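Side-chain contacts in mutT/nudix family protein (Listeria innocua, PDB 3I9X), which probably acts as a hydrolase of the Nudix family, this chain being the Nudix-domain part of a longer protein whose substrate is unknown: residues E87-L90 with E91-T94; G111-R115 with G116-S120; F147-T150 with E151-L155; S170-T173 with E174-L178. All coordinates share one frame; numbering follows the deposited sequence.

How the interactions relate
Interaction 2 is largely buried, interaction 3 partly so, and interactions 1 and 4 lie at the surface. Interactions 1 and 4 each lie within one helix, between neighbouring turns of 82-94 and of 161-177. They differ in character: interaction 1 gathers acidic groups and an arginine of the Nudix signature, whereas interaction 4 relies on an apolar contact and backbone bonds. Interactions 2 and 3 both reach the mixed sheet at places where chain direction changes, one through a polar turn before strand 118-126, the other through a phenylalanine leaving strand 144-148. Interactions 3 and 4 come within about 5 Å at their nearest atoms, without touching; the other pairs are farther apart.

Interaction 1. Residues E87-L90 with E91-T94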
loop_
_atom_site.group_PDB
_atom_site.type_symbol
_atom_site.label_atom_id
_atom_site.label_comp_id
_atom_site.label_asym_id
_atom_site.label_seq_id
_atom_site.Cartn_x
_atom_site.Cartn_y
_atom_site.Cartn_z
ATOM N N GLU A 87 -3.127 11.916 8.142
ATOM C CA GLU A 87 -4.108 12.713 8.887
ATOM C C GLU A 87 -3.454 13.910 9.537
ATOM O O GLU A 87 -4.011 15.012 9.491
ATOM C CB GLU A 87 -4.855 11.880 9.936
ATOM C CG GLU A 87 -6.260 11.529 9.517
ATOM C CD GLU A 87 -6.698 10.144 9.941
ATOM O OE1 GLU A 87 -7.474 9.546 9.161
ATOM O OE2 GLU A 87 -6.280 9.653 11.031
ATOM N N ARG A 88 -2.274 13.685 10.114
ATOM C CA ARG A 88 -1.458 14.764 10.675
ATOM C C ARG A 88 -1.033 15.750 9.597
ATOM O O ARG A 88 -1.203 16.962 9.791
ATOM C CB ARG A 88 -0.183 14.261 11.419
ATOM C CG ARG A 88 0.745 15.445 11.818
ATOM C CD ARG A 88 2.082 15.095 12.449
ATOM N NE ARG A 88 2.972 14.381 11.528
ATOM C CZ ARG A 88 3.185 13.071 11.555
ATOM N NH1 ARG A 88 2.581 12.323 12.456
ATOM N NH2 ARG A 88 3.994 12.512 10.668
ATOM N N GLU A 89 -0.446 15.248 8.499
ATOM C CA GLU A 89 0.081 16.140 7.447
ATOM C C GLU A 89 -1.041 16.944 6.781
ATOM O O GLU A 89 -0.822 18.067 6.383
ATOM C CB GLU A 89 0.955 15.415 6.397
ATOM C CG GLU A 89 2.368 14.995 6.910
ATOM C CD GLU A 89 3.428 16.127 6.881
ATOM O OE1 GLU A 89 3.062 17.332 6.797
ATOM O OE2 GLU A 89 4.646 15.809 6.928
ATOM N N LEU A 90 -2.245 16.398 6.711
ATOM C CA LEU A 90 -3.374 17.173 6.239
ATOM C C LEU A 90 -3.573 18.412 7.137
ATOM O O LEU A 90 -3.634 19.537 6.634
ATOM C CB LEU A 90 -4.635 16.318 6.199
ATOM C CG LEU A 90 -5.912 16.978 5.701
ATOM C CD1 LEU A 90 -5.654 17.723 4.372
ATOM C CD2 LEU A 90 -6.991 15.952 5.548
ATOM N N GLU A 91 -3.637 18.206 8.456
ATOM C CA GLU A 91 -3.822 19.320 9.401
ATOM C C GLU A 91 -2.688 20.348 9.407
ATOM O O GLU A 91 -2.964 21.545 9.430
ATOM C CB GLU A 91 -4.089 18.828 10.841
ATOM C CG GLU A 91 -4.114 19.984 11.884
ATOM C CD GLU A 91 -5.055 19.732 13.050
ATOM O OE1 GLU A 91 -5.140 18.560 13.500
ATOM O OE2 GLU A 91 -5.702 20.719 13.518
ATOM N N GLU A 92 -1.435 19.905 9.389
ATOM C CA GLU A 92 -0.295 20.839 9.391
ATOM C C GLU A 92 -0.302 21.753 8.175
ATOM O O GLU A 92 0.171 22.885 8.234
ATOM C CB GLU A 92 1.049 20.106 9.412
ATOM C CG GLU A 92 1.307 19.284 10.675
ATOM C CD GLU A 92 2.782 18.933 10.865
ATOM O OE1 GLU A 92 3.118 18.386 11.940
ATOM O OE2 GLU A 92 3.603 19.212 9.953
ATOM N N GLU A 93 -0.835 21.250 7.071
ATOM C CA GLU A 93 -0.777 21.965 5.815
ATOM C C GLU A 93 -2.059 22.736 5.546
ATOM O O GLU A 93 -2.036 23.646 4.741
ATOM C CB GLU A 93 -0.503 20.992 4.651
ATOM C CG GLU A 93 0.504 21.512 3.636
ATOM C CD GLU A 93 1.962 21.148 3.964
ATOM O OE1 GLU A 93 2.244 19.961 4.260
ATOM O OE2 GLU A 93 2.841 22.041 3.888
ATOM N N THR A 94 -3.169 22.378 6.196
ATOM C CA THR A 94 -4.469 23.005 5.897
ATOM C C THR A 94 -5.463 23.206 7.047
ATOM O O THR A 94 -6.539 23.755 6.806
ATOM C CB THR A 94 -5.240 22.186 4.823
ATOM O OG1 THR A 94 -6.022 21.164 5.454
ATOM C CG2 THR A 94 -4.284 21.580 3.828
#
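Arg88 and Glu92 are one turn apart on helix 82-94 and run side by side, pointing the same way. The Glu92 carboxylate reaches the arginine through OE1, which rests 3.5 Å from Arg88 CD and 4.0 Å from Arg88 NE, at the edge of the guanidinium and near its plane. This is proximity of opposite charges rather than a salt bridge, and the two flat groups are turned 60° against each other. The guanidinium spends its NH1 instead on Glu80, a true salt bridge outside this turn. Arginine suits the place: its methylenes line one acid while its far end serves another.

Glu89 faces two further acids. Its chain folds at chi2 (-82°), bringing OE1 to 3.7 Å from Glu92 OE2 and equally near Glu93 OE1. The Glu89 and Glu93 carboxylates are almost parallel, 12° apart, while that of Glu92 is steeply turned to Glu89. Residues 88 to 93 read Arg-Glu-Leu-Glu-Glu-Glu, the REUXEE core of the Nudix box, whose glutamates in relatives bind divalent metal ions; the acids gathered here are consistent with such a role. Glu93 OE2 is held by a salt bridge to Arg135.

Leu90 is buried, its side chain meeting Met32 and Leu34 of strand 27-40. Its CD1 is 3.6 Å from Thr94 OG1. That hydroxyl donates to Leu90 O at 3.1 Å from well above the carbonyl plane, adding to weak bonds from Thr94 N and Glu93 N on the same oxygen. Thr94 OG1 also bonds to Leu96 N.

Interaction 2. Residues G111-R115 with G116-S120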
loop_
_atom_site.group_PDB
_atom_site.type_symbol
_atom_site.label_atom_id
_atom_site.label_comp_id
_atom_site.label_asym_id
_atom_site.label_seq_id
_atom_site.Cartn_x
_atom_site.Cartn_y
_atom_site.Cartn_z
ATOM N N GLY A 111 14.262 3.047 -7.496
ATOM C CA GLY A 111 14.744 4.278 -8.124
ATOM C C GLY A 111 13.807 5.485 -8.049
ATOM O O GLY A 111 14.214 6.573 -8.468
ATOM N N ARG A 112 12.581 5.323 -7.506
ATOM C CA ARG A 112 11.574 6.388 -7.548
ATOM C C ARG A 112 12.071 7.642 -6.855
ATOM O O ARG A 112 11.811 8.753 -7.301
ATOM C CB ARG A 112 10.221 5.938 -6.950
ATOM C CG ARG A 112 10.267 5.326 -5.540
ATOM C CD ARG A 112 8.840 4.947 -5.073
ATOM N NE ARG A 112 8.069 6.195 -5.071
ATOM C CZ ARG A 112 8.123 7.071 -4.095
ATOM N NH1 ARG A 112 8.781 6.791 -2.989
ATOM N NH2 ARG A 112 7.492 8.222 -4.219
ATOM N N ASP A 113 12.784 7.433 -5.761
ATOM C CA ASP A 113 13.360 8.472 -4.961
ATOM C C ASP A 113 14.887 8.279 -4.997
ATOM O O ASP A 113 15.414 7.228 -4.587
ATOM C CB ASP A 113 12.832 8.355 -3.537
ATOM C CG ASP A 113 13.085 9.594 -2.683
ATOM O OD1 ASP A 113 14.225 10.125 -2.673
ATOM O OD2 ASP A 113 12.152 10.002 -1.933
ATOM N N PRO A 114 15.612 9.302 -5.481
ATOM C CA PRO A 114 17.088 9.207 -5.560
ATOM C C PRO A 114 17.752 9.171 -4.204
ATOM O O PRO A 114 18.859 8.691 -4.100
ATOM C CB PRO A 114 17.481 10.497 -6.309
ATOM C CG PRO A 114 16.304 11.464 -6.041
ATOM C CD PRO A 114 15.105 10.546 -6.093
ATOM N N ARG A 115 17.069 9.643 -3.163
ATOM C CA ARG A 115 17.639 9.677 -1.834
ATOM C C ARG A 115 17.826 8.279 -1.202
ATOM O O ARG A 115 18.559 8.145 -0.224
ATOM C CB ARG A 115 16.829 10.624 -0.940
ATOM C CG ARG A 115 16.728 12.099 -1.510
ATOM C CD ARG A 115 15.724 12.999 -0.738
ATOM N NE ARG A 115 14.353 12.448 -0.691
ATOM C CZ ARG A 115 13.290 13.058 -0.149
ATOM N NH1 ARG A 115 13.410 14.265 0.403
ATOM N NH2 ARG A 115 12.091 12.461 -0.161
ATOM N N GLY A 116 17.193 7.247 -1.779
ATOM C CA GLY A 116 17.356 5.842 -1.350
ATOM C C GLY A 116 16.170 4.906 -1.665
ATOM O O GLY A 116 15.452 5.083 -2.645
ATOM N N TRP A 117 15.990 3.884 -0.839
ATOM C CA TRP A 117 14.879 2.918 -1.015
ATOM C C TRP A 117 13.685 3.439 -0.191
ATOM O O TRP A 117 13.627 3.226 1.035
ATOM C CB TRP A 117 15.340 1.519 -0.561
ATOM C CG TRP A 117 14.346 0.403 -0.703
ATOM C CD1 TRP A 117 13.181 0.421 -1.388
ATOM C CD2 TRP A 117 14.493 -0.924 -0.184
ATOM N NE1 TRP A 117 12.568 -0.810 -1.305
ATOM C CE2 TRP A 117 13.360 -1.651 -0.570
ATOM C CE3 TRP A 117 15.484 -1.566 0.566
ATOM C CZ2 TRP A 117 13.188 -3.001 -0.246
ATOM C CZ3 TRP A 117 15.310 -2.909 0.909
ATOM C CH2 TRP A 117 14.174 -3.609 0.505
ATOM N N ILE A 118 12.806 4.224 -0.825
ATOM C CA ILE A 118 11.728 4.882 -0.048
ATOM C C ILE A 118 10.400 4.419 -0.623
ATOM O O ILE A 118 10.196 4.433 -1.839
ATOM C CB ILE A 118 11.884 6.432 -0.008
ATOM C CG1 ILE A 118 13.178 6.813 0.726
ATOM C CG2 ILE A 118 10.735 7.087 0.731
ATOM C CD1 ILE A 118 13.713 8.169 0.347
ATOM N N ILE A 119 9.552 3.917 0.259
ATOM C CA ILE A 119 8.268 3.357 -0.113
ATOM C C ILE A 119 7.222 4.386 0.279
ATOM O O ILE A 119 7.216 4.872 1.438
ATOM C CB ILE A 119 8.027 2.052 0.637
ATOM C CG1 ILE A 119 9.075 1.000 0.208
ATOM C CG2 ILE A 119 6.616 1.528 0.407
ATOM C CD1 ILE A 119 9.545 0.134 1.399
ATOM N N SER A 120 6.408 4.779 -0.705
ATOM C CA SER A 120 5.340 5.740 -0.489
ATOM C C SER A 120 3.959 5.104 -0.451
ATOM O O SER A 120 3.574 4.439 -1.379
ATOM C CB SER A 120 5.338 6.791 -1.596
ATOM O OG SER A 120 4.078 7.422 -1.632
#
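Arg112 reaches across to Ile118 at the start of strand 118-126, where its NH1 donates to Ile118 O at 3.0 Å. The oxygen lies in the guanidinium plane, yet the nitrogen stands 62° out of the carbonyl plane, off the lone pairs. Ser120 CB covers one face of the guanidinium, 3.7 Å from Arg112 NH1. Arg112 NE makes a salt bridge to Asp160 OD2, and NH1 also bonds to the oxygen of a glycerol, probably from the crystallisation liquor, that Asp113 OD2 holds.

Asp113 OD1 and OD2 satisfy donors of the turn that precedes the strand. OD1 takes Arg115 N at 2.9 Å on its anti side, closing an Asx turn, and also Arg115 NE at 3.1 Å; OD2 receives Arg115 NH2 at 3.0 Å. NE and NH2 thus form a side-on salt bridge, both on syn lone pairs. A type I beta turn, Asp113 to Gly116, is superimposed, with a weak bond from Gly116 N to Asp113 O at 3.3 Å. Gly116, at phi 155°, occupies a backbone region open mainly to glycine. Ile118 brings CD1 to 3.3 Å from Asp113 OD2, an apolar cover against the carboxylate, while Ser120 OG bonds to Asp31.

Interaction 3. Residues F147-T150 with E151-L155; sequences FPMT and EALEL
Phe147 leaves the end of strand 144-148 and leans back over the turn of chain that follows it. Its CB packs against Ala152 CB at 3.8 Å, a pairing that suits alanine, since a small methyl lets the helix come close to the strand. With CG anti to its own carbonyl carbon (chi1 -63°), the ring is carried beside Leu155 and Glu151. At CD1 the ring meets Glu151 OE1, 3.6 Å away and near the ring plane, an edge contact; the carboxylate plane is turned 78° to the ring. All six ring carbons, from CG to CZ, face Leu155 CD1. This methyl sits 3.5 Å from the ring centroid and only 9° off the normal, a well-centred CH-pi contact, with CE1 also touching the other leucine methyl, CD2. The ring has a further neighbour in Trp69, which it meets edge-to-face.

Glu151 stretches out fully to bridge two residues, for its OE2 lies 3.5 Å from Pro148 CD. Proline is apt at this N-cap position: its ring fixes phi, and at a helix start its missing N-H costs the helix no bond. Pro148 O accepts Ala152 N at 3.0 Å, and Leu153 N donates to Met149 O, also at 3.0 Å. Leu153 and Met149 pack on helix 161-177. The whole is a strand-to-helix transition: a helical turn, 149-152, with proline at its N-cap position, running into a type I beta turn from Ala152 to Leu155 and packed against strand 43-52 of the Nudix sheet, with the Phe147 ring filling the angle between strand and turn.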
loop_
_atom_site.group_PDB
_atom_site.type_symbol
_atom_site.label_atom_id
_atom_site.label_comp_id
_atom_site.label_asym_id
_atom_site.label_seq_id
_atom_site.Cartn_x
_atom_site.Cartn_y
_atom_site.Cartn_z
ATOM N N PHE A 147 -3.581 23.997 -8.639
ATOM C CA PHE A 147 -3.565 23.864 -10.099
ATOM C C PHE A 147 -4.743 23.039 -10.608
ATOM O O PHE A 147 -5.040 21.978 -10.051
ATOM C CB PHE A 147 -2.271 23.160 -10.610
ATOM C CG PHE A 147 -0.991 23.915 -10.329
ATOM C CD1 PHE A 147 -0.509 24.865 -11.233
ATOM C CD2 PHE A 147 -0.280 23.690 -9.163
ATOM C CE1 PHE A 147 0.661 25.568 -10.965
ATOM C CE2 PHE A 147 0.898 24.368 -8.898
ATOM C CZ PHE A 147 1.370 25.316 -9.793
ATOM N N PRO A 148 -5.325 23.457 -11.742
ATOM C CA PRO A 148 -6.213 22.562 -12.458
ATOM C C PRO A 148 -5.413 21.327 -12.750
ATOM O O PRO A 148 -4.197 21.421 -12.894
ATOM C CB PRO A 148 -6.552 23.315 -13.754
ATOM C CG PRO A 148 -6.108 24.704 -13.568
ATOM C CD PRO A 148 -5.032 24.694 -12.509
ATOM N N MET A 149 -6.047 20.175 -12.801
ATOM C CA MET A 149 -5.258 18.952 -12.777
ATOM C C MET A 149 -4.558 18.776 -14.103
ATOM O O MET A 149 -3.434 18.293 -14.139
ATOM C CB MET A 149 -6.078 17.716 -12.400
ATOM C CG MET A 149 -5.320 16.393 -12.543
ATOM S SD MET A 149 -4.119 15.998 -11.247
ATOM C CE MET A 149 -5.313 15.322 -10.013
ATOM N N THR A 150 -5.177 19.227 -15.191
ATOM C CA THR A 150 -4.550 19.090 -16.506
ATOM C C THR A 150 -3.267 19.937 -16.627
ATOM O O THR A 150 -2.308 19.481 -17.216
ATOM C CB THR A 150 -5.532 19.378 -17.658
ATOM O OG1 THR A 150 -5.943 20.748 -17.606
ATOM C CG2 THR A 150 -6.750 18.444 -17.575
ATOM N N GLU A 151 -3.251 21.130 -16.039
ATOM C CA GLU A 151 -2.046 21.966 -15.912
ATOM C C GLU A 151 -0.988 21.344 -14.960
ATOM O O GLU A 151 0.226 21.361 -15.258
ATOM C CB GLU A 151 -2.444 23.363 -15.417
ATOM C CG GLU A 151 -1.309 24.416 -15.415
ATOM C CD GLU A 151 -1.716 25.791 -14.856
ATOM O OE1 GLU A 151 -0.803 26.549 -14.389
ATOM O OE2 GLU A 151 -2.933 26.113 -14.895
ATOM N N ALA A 152 -1.449 20.781 -13.838
ATOM C CA ALA A 152 -0.545 20.132 -12.882
ATOM C C ALA A 152 0.205 18.995 -13.544
ATOM O O ALA A 152 1.392 18.797 -13.289
ATOM C CB ALA A 152 -1.281 19.647 -11.645
ATOM N N LEU A 153 -0.467 18.261 -14.409
ATOM C CA LEU A 153 0.192 17.174 -15.125
ATOM C C LEU A 153 1.353 17.622 -16.049
ATOM O O LEU A 153 2.132 16.775 -16.496
ATOM C CB LEU A 153 -0.809 16.368 -15.963
ATOM C CG LEU A 153 -1.829 15.515 -15.187
ATOM C CD1 LEU A 153 -2.885 14.943 -16.160
ATOM C CD2 LEU A 153 -1.133 14.388 -14.408
ATOM N N GLU A 154 1.470 18.919 -16.334
ATOM C CA GLU A 154 2.521 19.395 -17.231
ATOM C C GLU A 154 3.645 20.089 -16.507
ATOM O O GLU A 154 4.614 20.492 -17.132
ATOM C CB GLU A 154 1.925 20.363 -18.256
ATOM C CG GLU A 154 0.739 19.768 -19.003
ATOM C CD GLU A 154 0.880 19.952 -20.493
ATOM O OE1 GLU A 154 1.991 19.626 -21.009
ATOM O OE2 GLU A 154 -0.103 20.413 -21.138
ATOM N N LEU A 155 3.487 20.279 -15.198
ATOM C CA LEU A 155 4.521 20.847 -14.377
ATOM C C LEU A 155 5.780 19.954 -14.310
ATOM O O LEU A 155 5.718 18.729 -14.526
ATOM C CB LEU A 155 3.985 21.115 -12.939
ATOM C CG LEU A 155 2.938 22.223 -12.732
ATOM C CD1 LEU A 155 2.425 22.167 -11.270
ATOM C CD2 LEU A 155 3.480 23.669 -13.067
#

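Interaction 4. Residues S170-T173 with E174-L178; sequences SAIT and EEFLL
Thr173 is wrapped largely by the chain that follows it. Its CG2 lies 3.3 Å from Glu174 N, and its carbonyl accepts Leu177 N at 2.8 Å, though weakly because the approach is bent. The side chain is turned with OG1 anti to the carbonyl carbon (chi1 -74°), beside its own backbone N. From there the hydroxyl is satisfied by the carbonyl of Phe169, one turn earlier, which lets a polar branch sit on a partly exposed face of the helix.

Glu174 contributes mostly its root. Its N donates to Ser170 O at 3.0 Å along a nearly straight N-H...O line (166°), and its CB rests 3.4 Å from the same oxygen, while the chain beyond CG extends outward from an exposed position suited to a charge.

Ile172 sets its CG2 methyl against Phe176, one turn on. The two side chains run side by side in the same direction, and CG2 arrives at the ring edge, in its plane, 3.6 Å from Phe176 CD1. Ile172 O is doubly used, accepting Phe176 N at 2.9 Å, in the carbonyl plane, and a weak bond from Glu175 N. Ile172 is buried, meeting Tyr124 and Thr35, so its branched hydrocarbon fits; Phe176 reaches Val37 but stays exposed. The i to i+4 backbone bonds are those of an alpha-helix, here the end of helix 161-177 on the mixed sheet of the Nudix alpha/beta/alpha fold: Ile172 faces strands 27-40 and 118-126, whereas the last turn, including Leu177, is exposed.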
loop_
_atom_site.group_PDB
_atom_site.type_symbol
_atom_site.label_atom_id
_atom_site.label_comp_id
_atom_site.label_asym_id
_atom_site.label_seq_id
_atom_site.Cartn_x
_atom_site.Cartn_y
_atom_site.Cartn_z
ATOM N N SER A 170 -7.033 9.393 -12.461
ATOM C CA SER A 170 -7.783 8.292 -13.053
ATOM C C SER A 170 -8.781 7.681 -12.069
ATOM O O SER A 170 -9.956 7.505 -12.413
ATOM C CB SER A 170 -6.807 7.218 -13.553
ATOM O OG SER A 170 -7.504 6.081 -14.010
ATOM N N ALA A 171 -8.327 7.380 -10.856
ATOM C CA ALA A 171 -9.218 6.857 -9.806
ATOM C C ALA A 171 -10.320 7.832 -9.366
ATOM O O ALA A 171 -11.448 7.409 -9.068
ATOM C CB ALA A 171 -8.438 6.431 -8.607
ATOM N N ILE A 172 -9.988 9.123 -9.296
ATOM C CA ILE A 172 -10.946 10.137 -8.823
ATOM C C ILE A 172 -12.026 10.332 -9.895
ATOM O O ILE A 172 -13.209 10.330 -9.592
ATOM C CB ILE A 172 -10.267 11.479 -8.483
ATOM C CG1 ILE A 172 -9.491 11.343 -7.175
ATOM C CG2 ILE A 172 -11.304 12.624 -8.401
ATOM C CD1 ILE A 172 -8.475 12.480 -6.887
ATOM N N THR A 173 -11.588 10.511 -11.133
ATOM C CA THR A 173 -12.455 10.546 -12.290
ATOM C C THR A 173 -13.408 9.361 -12.374
ATOM O O THR A 173 -14.600 9.559 -12.528
ATOM C CB THR A 173 -11.674 10.548 -13.591
ATOM O OG1 THR A 173 -11.086 11.834 -13.790
ATOM C CG2 THR A 173 -12.616 10.247 -14.762
ATOM N N GLU A 174 -12.884 8.146 -12.274
ATOM C CA GLU A 174 -13.726 6.952 -12.266
ATOM C C GLU A 174 -14.701 6.884 -11.056
ATOM O O GLU A 174 -15.731 6.213 -11.163
ATOM C CB GLU A 174 -12.876 5.676 -12.324
ATOM C CG GLU A 174 -13.507 4.492 -13.117
ATOM C CD GLU A 174 -12.882 3.123 -12.740
ATOM O OE1 GLU A 174 -13.250 2.581 -11.663
ATOM O OE2 GLU A 174 -12.034 2.591 -13.520
ATOM N N GLU A 175 -14.399 7.551 -9.929
ATOM C CA GLU A 175 -15.359 7.668 -8.814
ATOM C C GLU A 175 -16.467 8.693 -9.138
ATOM O O GLU A 175 -17.625 8.516 -8.754
ATOM C CB GLU A 175 -14.699 8.120 -7.513
ATOM C CG GLU A 175 -13.829 7.129 -6.779
ATOM C CD GLU A 175 -14.524 5.841 -6.389
ATOM O OE1 GLU A 175 -15.749 5.833 -6.112
ATOM O OE2 GLU A 175 -13.816 4.822 -6.369
ATOM N N PHE A 176 -16.076 9.777 -9.797
ATOM C CA PHE A 176 -16.996 10.827 -10.208
ATOM C C PHE A 176 -17.882 10.355 -11.337
ATOM O O PHE A 176 -18.961 10.893 -11.546
ATOM C CB PHE A 176 -16.248 12.056 -10.718
ATOM C CG PHE A 176 -16.022 13.110 -9.684
ATOM C CD1 PHE A 176 -14.747 13.352 -9.171
ATOM C CD2 PHE A 176 -17.070 13.884 -9.240
ATOM C CE1 PHE A 176 -14.541 14.346 -8.231
ATOM C CE2 PHE A 176 -16.876 14.865 -8.296
ATOM C CZ PHE A 176 -15.612 15.102 -7.789
ATOM N N LEU A 177 -17.402 9.384 -12.103
ATOM C CA LEU A 177 -18.152 8.916 -13.246
ATOM C C LEU A 177 -19.233 8.023 -12.696
ATOM O O LEU A 177 -20.378 8.138 -13.110
ATOM C CB LEU A 177 -17.264 8.189 -14.268
ATOM C CG LEU A 177 -17.415 8.663 -15.718
ATOM C CD1 LEU A 177 -17.297 10.194 -15.883
ATOM C CD2 LEU A 177 -16.372 7.942 -16.577
ATOM N N LEU A 178 -18.903 7.191 -11.713
ATOM C CA LEU A 178 -19.914 6.339 -11.094
ATOM C C LEU A 178 -21.085 7.106 -10.457
ATOM O O LEU A 178 -22.012 6.480 -9.932
ATOM C CB LEU A 178 -19.286 5.403 -10.054
ATOM C CG LEU A 178 -18.459 4.227 -10.590
ATOM C CD1 LEU A 178 -17.862 3.460 -9.402
ATOM C CD2 LEU A 178 -19.267 3.283 -11.519
#